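Local atomic coordinates of Asp/Glu-specific dipeptidyl-peptidase (PDB entry 5JXF), a protein that removes dipeptides from the N-terminus of oligopeptides, as a serine-type dipeptidyl-peptidase strictly specific for aspartate or glutamate at the P1 position. Residues 72-77 against 265-270; 91-96 against 720-725. All blocks are in the same frame, centred on the assembly; numbering follows the deposited sequence.

Contact 1: 72-77 against 265-270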
ATOM      1  N   SER A  72     -46.672  -7.493  -6.076  1.00 40.22           N
ATOM      2  CA  SER A  72     -45.445  -6.699  -5.891  1.00 40.65           C
ATOM      3  C   SER A  72     -44.269  -7.621  -5.627  1.00 42.90           C
ATOM      4  O   SER A  72     -44.455  -8.748  -5.181  1.00 48.83           O
ATOM      5  CB  SER A  72     -45.594  -5.711  -4.741  1.00 43.15           C
ATOM      6  OG  SER A  72     -45.692  -6.408  -3.511  1.00 46.61           O
ATOM      7  N   SER A  73     -43.064  -7.146  -5.924  1.00 43.66           N
ATOM      8  CA  SER A  73     -41.836  -7.909  -5.672  1.00 43.33           C
ATOM      9  C   SER A  73     -40.638  -6.970  -5.536  1.00 43.34           C
ATOM     10  O   SER A  73     -40.800  -5.750  -5.646  1.00 42.47           O
ATOM     11  CB  SER A  73     -41.581  -8.905  -6.793  1.00 41.41           C
ATOM     12  OG  SER A  73     -41.339  -8.219  -8.006  1.00 42.98           O
ATOM     13  N   LEU A  74     -39.444  -7.531  -5.326  1.00 42.93           N
ATOM     14  CA  LEU A  74     -38.243  -6.703  -5.138  1.00 42.28           C
ATOM     15  C   LEU A  74     -37.995  -5.782  -6.319  1.00 39.10           C
ATOM     16  O   LEU A  74     -37.569  -4.649  -6.131  1.00 41.37           O
ATOM     17  CB  LEU A  74     -36.993  -7.571  -4.900  1.00 49.80           C
ATOM     18  CG  LEU A  74     -37.002  -8.339  -3.575  1.00 52.10           C
ATOM     19  CD1 LEU A  74     -35.602  -8.858  -3.212  1.00 44.66           C
ATOM     20  CD2 LEU A  74     -37.541  -7.465  -2.469  1.00 50.99           C
ATOM     21  N   LYS A  75     -38.294  -6.258  -7.532  1.00 40.40           N
ATOM     22  CA  LYS A  75     -37.973  -5.496  -8.743  1.00 41.65           C
ATOM     23  C   LYS A  75     -38.651  -4.127  -8.745  1.00 41.77           C
ATOM     24  O   LYS A  75     -38.111  -3.165  -9.293  1.00 44.25           O
ATOM     25  CB  LYS A  75     -38.359  -6.275 -10.014  1.00 43.40           C
ATOM     26  CG  LYS A  75     -39.843  -6.269 -10.344  1.00 46.85           C
ATOM     27  CD  LYS A  75     -40.075  -6.509 -11.826  1.00 48.20           C
ATOM     28  CE  LYS A  75     -41.553  -6.697 -12.133  1.00 48.48           C
ATOM     29  NZ  LYS A  75     -42.308  -5.416 -12.083  1.00 47.60           N
ATOM     30  N   ASP A  76     -39.828  -4.054  -8.122  1.00 40.64           N
ATOM     31  CA  ASP A  76     -40.563  -2.797  -7.966  1.00 37.47           C
ATOM     32  C   ASP A  76     -39.855  -1.761  -7.105  1.00 43.52           C
ATOM     33  O   ASP A  76     -40.189  -0.583  -7.140  1.00 40.51           O
ATOM     34  CB  ASP A  76     -41.945  -3.080  -7.381  1.00 36.95           C
ATOM     35  CG  ASP A  76     -42.816  -3.894  -8.342  1.00 48.24           C
ATOM     36  OD1 ASP A  76     -42.756  -3.614  -9.561  1.00 58.45           O
ATOM     37  OD2 ASP A  76     -43.502  -4.831  -7.892  1.00 41.22           O
ATOM     38  N   ALA A  77     -38.864  -2.200  -6.339  1.00 46.18           N
ATOM     39  CA  ALA A  77     -38.138  -1.284  -5.479  1.00 50.22           C
ATOM     40  C   ALA A  77     -36.746  -0.935  -6.046  1.00 48.05           C
ATOM     41  O   ALA A  77     -35.980  -0.192  -5.411  1.00 41.86           O
ATOM     42  CB  ALA A  77     -38.019  -1.881  -4.077  1.00 38.01           C
ATOM     43  N   HIS A 265     -43.506  -1.291  -3.945  1.00 39.83           N
ATOM     44  CA  HIS A 265     -42.724  -1.962  -2.916  1.00 37.97           C
ATOM     45  C   HIS A 265     -41.533  -1.080  -2.555  1.00 45.00           C
ATOM     46  O   HIS A 265     -40.992  -0.369  -3.403  1.00 39.22           O
ATOM     47  CB  HIS A 265     -42.233  -3.341  -3.391  1.00 44.96           C
ATOM     48  CG  HIS A 265     -41.493  -4.121  -2.341  1.00 48.77           C
ATOM     49  ND1 HIS A 265     -42.126  -4.717  -1.274  1.00 48.14           N
ATOM     50  CD2 HIS A 265     -40.176  -4.407  -2.202  1.00 50.38           C
ATOM     51  CE1 HIS A 265     -41.230  -5.328  -0.514  1.00 42.58           C
ATOM     52  NE2 HIS A 265     -40.041  -5.161  -1.060  1.00 38.87           N
ATOM     53  N   PHE A 266     -41.128  -1.113  -1.298  1.00 44.25           N
ATOM     54  CA  PHE A 266     -39.952  -0.373  -0.905  1.00 42.52           C
ATOM     55  C   PHE A 266     -39.196  -1.244   0.070  1.00 43.92           C
ATOM     56  O   PHE A 266     -39.787  -2.124   0.678  1.00 40.02           O
ATOM     57  CB  PHE A 266     -40.311   0.987  -0.299  1.00 44.05           C
ATOM     58  CG  PHE A 266     -40.977   0.910   1.040  1.00 53.10           C
ATOM     59  CD1 PHE A 266     -42.347   0.692   1.144  1.00 42.22           C
ATOM     60  CD2 PHE A 266     -40.231   1.077   2.203  1.00 55.85           C
ATOM     61  CE1 PHE A 266     -42.955   0.636   2.379  1.00 44.03           C
ATOM     62  CE2 PHE A 266     -40.833   1.023   3.439  1.00 54.70           C
ATOM     63  CZ  PHE A 266     -42.194   0.801   3.536  1.00 47.66           C
ATOM     64  N   LEU A 267     -37.887  -1.025   0.179  1.00 36.96           N
ATOM     65  CA  LEU A 267     -37.043  -1.908   0.962  1.00 42.17           C
ATOM     66  C   LEU A 267     -36.992  -1.415   2.381  1.00 40.24           C
ATOM     67  O   LEU A 267     -36.652  -0.251   2.626  1.00 38.12           O
ATOM     68  CB  LEU A 267     -35.622  -1.986   0.373  1.00 38.67           C
ATOM     69  CG  LEU A 267     -35.529  -2.376  -1.102  1.00 43.35           C
ATOM     70  CD1 LEU A 267     -34.103  -2.218  -1.615  1.00 40.23           C
ATOM     71  CD2 LEU A 267     -35.990  -3.789  -1.289  1.00 43.06           C
ATOM     72  N   PRO A 268     -37.357  -2.282   3.331  1.00 38.98           N
ATOM     73  CA  PRO A 268     -37.068  -1.916   4.718  1.00 39.09           C
ATOM     74  C   PRO A 268     -35.537  -1.927   4.885  1.00 43.72           C
ATOM     75  O   PRO A 268     -34.870  -2.645   4.133  1.00 45.20           O
ATOM     76  CB  PRO A 268     -37.730  -3.025   5.534  1.00 39.15           C
ATOM     77  CG  PRO A 268     -38.593  -3.794   4.567  1.00 46.41           C
ATOM     78  CD  PRO A 268     -37.941  -3.624   3.227  1.00 48.26           C
ATOM     79  N   VAL A 269     -35.022  -1.132   5.821  1.00 45.56           N
ATOM     80  CA  VAL A 269     -33.598  -1.001   6.063  1.00 48.54           C
ATOM     81  C   VAL A 269     -33.235  -1.654   7.389  1.00 49.51           C
ATOM     82  O   VAL A 269     -33.765  -1.283   8.431  1.00 48.17           O
ATOM     83  CB  VAL A 269     -33.156   0.481   6.100  1.00 48.04           C
ATOM     84  CG1 VAL A 269     -31.680   0.568   6.403  1.00 43.60           C
ATOM     85  CG2 VAL A 269     -33.483   1.172   4.779  1.00 46.59           C
ATOM     86  N   SER A 270     -32.336  -2.628   7.338  1.00 49.29           N
ATOM     87  CA  SER A 270     -31.892  -3.337   8.536  1.00 49.25           C
ATOM     88  C   SER A 270     -30.959  -2.516   9.444  1.00 50.68           C
ATOM     89  O   SER A 270     -30.147  -1.739   8.952  1.00 46.34           O
ATOM     90  CB  SER A 270     -31.184  -4.626   8.136  1.00 44.85           C
ATOM     91  OG  SER A 270     -30.599  -5.236   9.271  1.00 44.80           O
TER
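D76, whose CB lies against CB of H265, offers one of three oxygens that grip the ammonium nitrogen of K75: its own OD1, 3.1 Å from K75 NZ, and the carbonyls of I141 and V142. The bond reaches OD1 on the syn side, 33° out of the carboxylate plane. On the other oxygen, S73 N donates to D76 OD2 from the anti side at 3.1 Å, while D76 N returns a bond to S73 O, which helps to hold the turn. No hydrogen bond crosses between the segments; H265 packs by van der Waals contact, with S73 O oblique to its ring and 3.6 Å from H265 CB. With CG anti to the backbone N (chi1 -176°), its imidazole runs alongside L74, L74 CD2 lying 3.7 Å from H265 NE2. The methyl of A77 sits at the ring edge, CB 3.8 Å from H265 CD2, and A77 CB reaches L267 CG at 3.9 Å. The loop 72-77 precedes strand 80-81 of the N-terminal barrel of the chymotrypsin-like fold and packs on the stretch from that barrel's strand 259-260 to strand 269-270, while L74 also touches M281 and M283 of strand 279-284.

Contact 2: 91-96 against 720-725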
ATOM      1  N   SER A  91     -38.639   4.020   0.828  1.00 39.21           N
ATOM      2  CA  SER A  91     -39.763   4.636   1.521  1.00 44.00           C
ATOM      3  C   SER A  91     -41.039   4.591   0.723  1.00 49.50           C
ATOM      4  O   SER A  91     -40.989   4.576  -0.500  1.00 47.89           O
ATOM      5  CB  SER A  91     -39.412   6.088   1.873  1.00 44.66           C
ATOM      6  OG  SER A  91     -40.343   6.938   1.200  1.00 45.99           O
ATOM      7  N   PRO A  92     -42.193   4.566   1.414  1.00 42.55           N
ATOM      8  CA  PRO A  92     -43.406   4.590   0.582  1.00 47.14           C
ATOM      9  C   PRO A  92     -43.751   5.957  -0.010  1.00 57.65           C
ATOM     10  O   PRO A  92     -44.865   6.101  -0.506  1.00 56.59           O
ATOM     11  CB  PRO A  92     -44.510   4.129   1.545  1.00 39.36           C
ATOM     12  CG  PRO A  92     -43.969   4.537   2.978  1.00 41.79           C
ATOM     13  CD  PRO A  92     -42.465   4.280   2.838  1.00 39.63           C
ATOM     14  N   LYS A  93     -42.848   6.937   0.026  1.00 57.37           N
ATOM     15  CA  LYS A  93     -43.149   8.214  -0.630  1.00 47.78           C
ATOM     16  C   LYS A  93     -42.093   8.599  -1.680  1.00 39.47           C
ATOM     17  O   LYS A  93     -41.832   9.782  -1.912  1.00 45.97           O
ATOM     18  CB  LYS A  93     -43.319   9.319   0.420  1.00 55.64           C
ATOM     19  CG  LYS A  93     -44.633   9.182   1.198  1.00 60.65           C
ATOM     20  CD  LYS A  93     -45.024  10.438   1.964  1.00 61.06           C
ATOM     21  CE  LYS A  93     -44.094  10.667   3.133  1.00 72.53           C
ATOM     22  NZ  LYS A  93     -44.641  11.702   4.066  1.00 78.47           N
ATOM     23  N   GLY A  94     -41.503   7.584  -2.316  1.00 35.11           N
ATOM     24  CA  GLY A  94     -40.593   7.783  -3.432  1.00 41.87           C
ATOM     25  C   GLY A  94     -39.133   8.095  -3.109  1.00 41.51           C
ATOM     26  O   GLY A  94     -38.355   8.418  -4.000  1.00 41.15           O
ATOM     27  N   LEU A  95     -38.768   8.030  -1.837  1.00 45.98           N
ATOM     28  CA  LEU A  95     -37.380   8.236  -1.425  1.00 31.96           C
ATOM     29  C   LEU A  95     -36.555   7.130  -2.005  1.00 34.66           C
ATOM     30  O   LEU A  95     -36.826   5.958  -1.743  1.00 44.09           O
ATOM     31  CB  LEU A  95     -37.252   8.250   0.097  1.00 36.96           C
ATOM     32  CG  LEU A  95     -35.879   8.635   0.654  1.00 47.62           C
ATOM     33  CD1 LEU A  95     -35.511  10.002   0.110  1.00 50.65           C
ATOM     34  CD2 LEU A  95     -35.885   8.654   2.190  1.00 48.65           C
ATOM     35  N   ILE A  96     -35.581   7.495  -2.840  1.00 32.17           N
ATOM     36  CA  ILE A  96     -34.655   6.512  -3.404  1.00 36.74           C
ATOM     37  C   ILE A  96     -33.218   6.779  -2.986  1.00 39.19           C
ATOM     38  O   ILE A  96     -32.787   7.928  -2.791  1.00 41.31           O
ATOM     39  CB  ILE A  96     -34.679   6.439  -4.960  1.00 40.38           C
ATOM     40  CG1 ILE A  96     -34.233   7.753  -5.585  1.00 40.16           C
ATOM     41  CG2 ILE A  96     -36.068   6.030  -5.487  1.00 46.86           C
ATOM     42  CD1 ILE A  96     -34.239   7.704  -7.082  1.00 41.62           C
ATOM     43  N   ILE A 720     -35.272   9.733   7.781  1.00 60.47           N
ATOM     44  CA  ILE A 720     -35.261   8.407   8.379  1.00 53.65           C
ATOM     45  C   ILE A 720     -36.653   7.984   8.833  1.00 51.63           C
ATOM     46  O   ILE A 720     -37.035   6.824   8.688  1.00 65.99           O
ATOM     47  CB  ILE A 720     -34.300   8.342   9.573  1.00 64.09           C
ATOM     48  CG1 ILE A 720     -32.886   8.687   9.108  1.00 65.13           C
ATOM     49  CG2 ILE A 720     -34.357   6.966  10.238  1.00 63.19           C
ATOM     50  CD1 ILE A 720     -31.825   8.294  10.079  1.00 67.02           C
ATOM     51  N   ASN A 721     -37.410   8.930   9.376  1.00 53.74           N
ATOM     52  CA  ASN A 721     -38.756   8.645   9.864  1.00 53.56           C
ATOM     53  C   ASN A 721     -39.627   8.071   8.751  1.00 57.51           C
ATOM     54  O   ASN A 721     -40.606   7.372   9.008  1.00 57.76           O
ATOM     55  CB  ASN A 721     -39.397   9.911  10.449  1.00 54.13           C
ATOM     56  CG  ASN A 721     -38.718  10.370  11.740  1.00 66.22           C
ATOM     57  OD1 ASN A 721     -38.154   9.559  12.477  1.00 74.61           O
ATOM     58  ND2 ASN A 721     -38.787  11.668  12.023  1.00 63.43           N
ATOM     59  N   GLU A 722     -39.225   8.367   7.518  1.00 52.17           N
ATOM     60  CA  GLU A 722     -39.888   7.919   6.298  1.00 57.37           C
ATOM     61  C   GLU A 722     -39.618   6.438   6.039  1.00 56.82           C
ATOM     62  O   GLU A 722     -40.374   5.778   5.341  1.00 52.37           O
ATOM     63  CB  GLU A 722     -39.385   8.756   5.122  1.00 57.40           C
ATOM     64  CG  GLU A 722     -40.347   9.036   4.033  1.00 72.63           C
ATOM     65  CD  GLU A 722     -39.716   9.901   2.957  1.00 75.40           C
ATOM     66  OE1 GLU A 722     -39.134  10.950   3.296  1.00 74.97           O
ATOM     67  OE2 GLU A 722     -39.777   9.506   1.773  1.00 75.94           O
ATOM     68  N   MET A 723     -38.526   5.913   6.587  1.00 45.05           N
ATOM     69  CA  MET A 723     -38.147   4.541   6.255  1.00 41.22           C
ATOM     70  C   MET A 723     -38.769   3.539   7.222  1.00 46.44           C
ATOM     71  O   MET A 723     -39.325   3.911   8.241  1.00 47.92           O
ATOM     72  CB  MET A 723     -36.632   4.389   6.248  1.00 43.72           C
ATOM     73  CG  MET A 723     -35.895   5.410   5.388  1.00 47.44           C
ATOM     74  SD  MET A 723     -34.127   5.332   5.745  1.00 55.71           S
ATOM     75  CE  MET A 723     -33.628   6.996   5.317  1.00 40.64           C
ATOM     76  N   LYS A 724     -38.698   2.264   6.882  1.00 48.96           N
ATOM     77  CA  LYS A 724     -39.075   1.229   7.823  1.00 48.97           C
ATOM     78  C   LYS A 724     -37.802   0.530   8.326  1.00 50.94           C
ATOM     79  O   LYS A 724     -37.229  -0.300   7.635  1.00 50.77           O
ATOM     80  CB  LYS A 724     -40.035   0.235   7.181  1.00 47.64           C
ATOM     81  CG  LYS A 724     -40.369  -0.952   8.079  1.00 52.28           C
ATOM     82  CD  LYS A 724     -41.374  -1.863   7.401  1.00 59.74           C
ATOM     83  CE  LYS A 724     -41.845  -2.975   8.318  1.00 65.64           C
ATOM     84  NZ  LYS A 724     -42.887  -3.794   7.641  1.00 70.42           N
ATOM     85  N   LEU A 725     -37.361   0.901   9.524  1.00 51.42           N
ATOM     86  CA  LEU A 725     -36.171   0.327  10.143  1.00 50.65           C
ATOM     87  C   LEU A 725     -36.531  -0.994  10.795  1.00 45.10           C
ATOM     88  O   LEU A 725     -37.495  -1.060  11.543  1.00 47.97           O
ATOM     89  CB  LEU A 725     -35.597   1.303  11.167  1.00 52.18           C
ATOM     90  CG  LEU A 725     -35.299   2.690  10.593  1.00 57.75           C
ATOM     91  CD1 LEU A 725     -34.661   3.571  11.646  1.00 62.86           C
ATOM     92  CD2 LEU A 725     -34.390   2.588   9.359  1.00 51.12           C
TER
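An ST turn at S91, in the hairpin connection between strands 85-89 and 95-98, presents its hydroxyl to the carboxylate of E722. S91 OG accepts from K93 N at 2.8 Å in a nearly straight bond (167°) and gives its own proton to E722 OE2 at 2.7 Å. That oxygen is met on its anti side, 16° from the carboxylate plane. The hydroxyl that bonds both partners has chi1 118°, well away from a staggered position. R242 of strand 239-245 forms a salt bridge with the same OE2, which probably steadies its negative charge, and also bonds K93 O. The setting is the antiparallel sheet of the first barrel in a chymotrypsin-like fold, met here by the chain just past helix 717-721, where M723 N still bonds I720 O. E722 extends beyond CG, and this stretches its carboxylate across L95, with L95 CB 3.3 Å from E722 OE2. The backbone carbonyl of E722 meets the proline ring, E722 O lying 3.6 Å from P92 CD. The methyl end of M723 adds an apolar touch, its CE 4.2 Å from L95 CD2, while M723 also touches M240 and L707.

In the fold
From the N terminus, the chain passes 72-77, runs through strands 80-81 and 85-89, and turns at 91-96 into strand 95-98. Contact 1 closes a loop of 187 residues, which includes H101 and D237 of the probable charge relay; contact 2 closes one of 623, which adds S662. Because 265-270 falls inside the second loop and 72-77 outside it, the two closures cross rather than nest. Their centres lie about 11 Å apart, and they touch directly: V269 N probably bonds K724 O as strands 269-270 and 725-726 run parallel, and F266 packs on P92. Segment 265-270, between the strands of the two barrels, and the C-terminal end are thereby both tied to the N-terminal barrel.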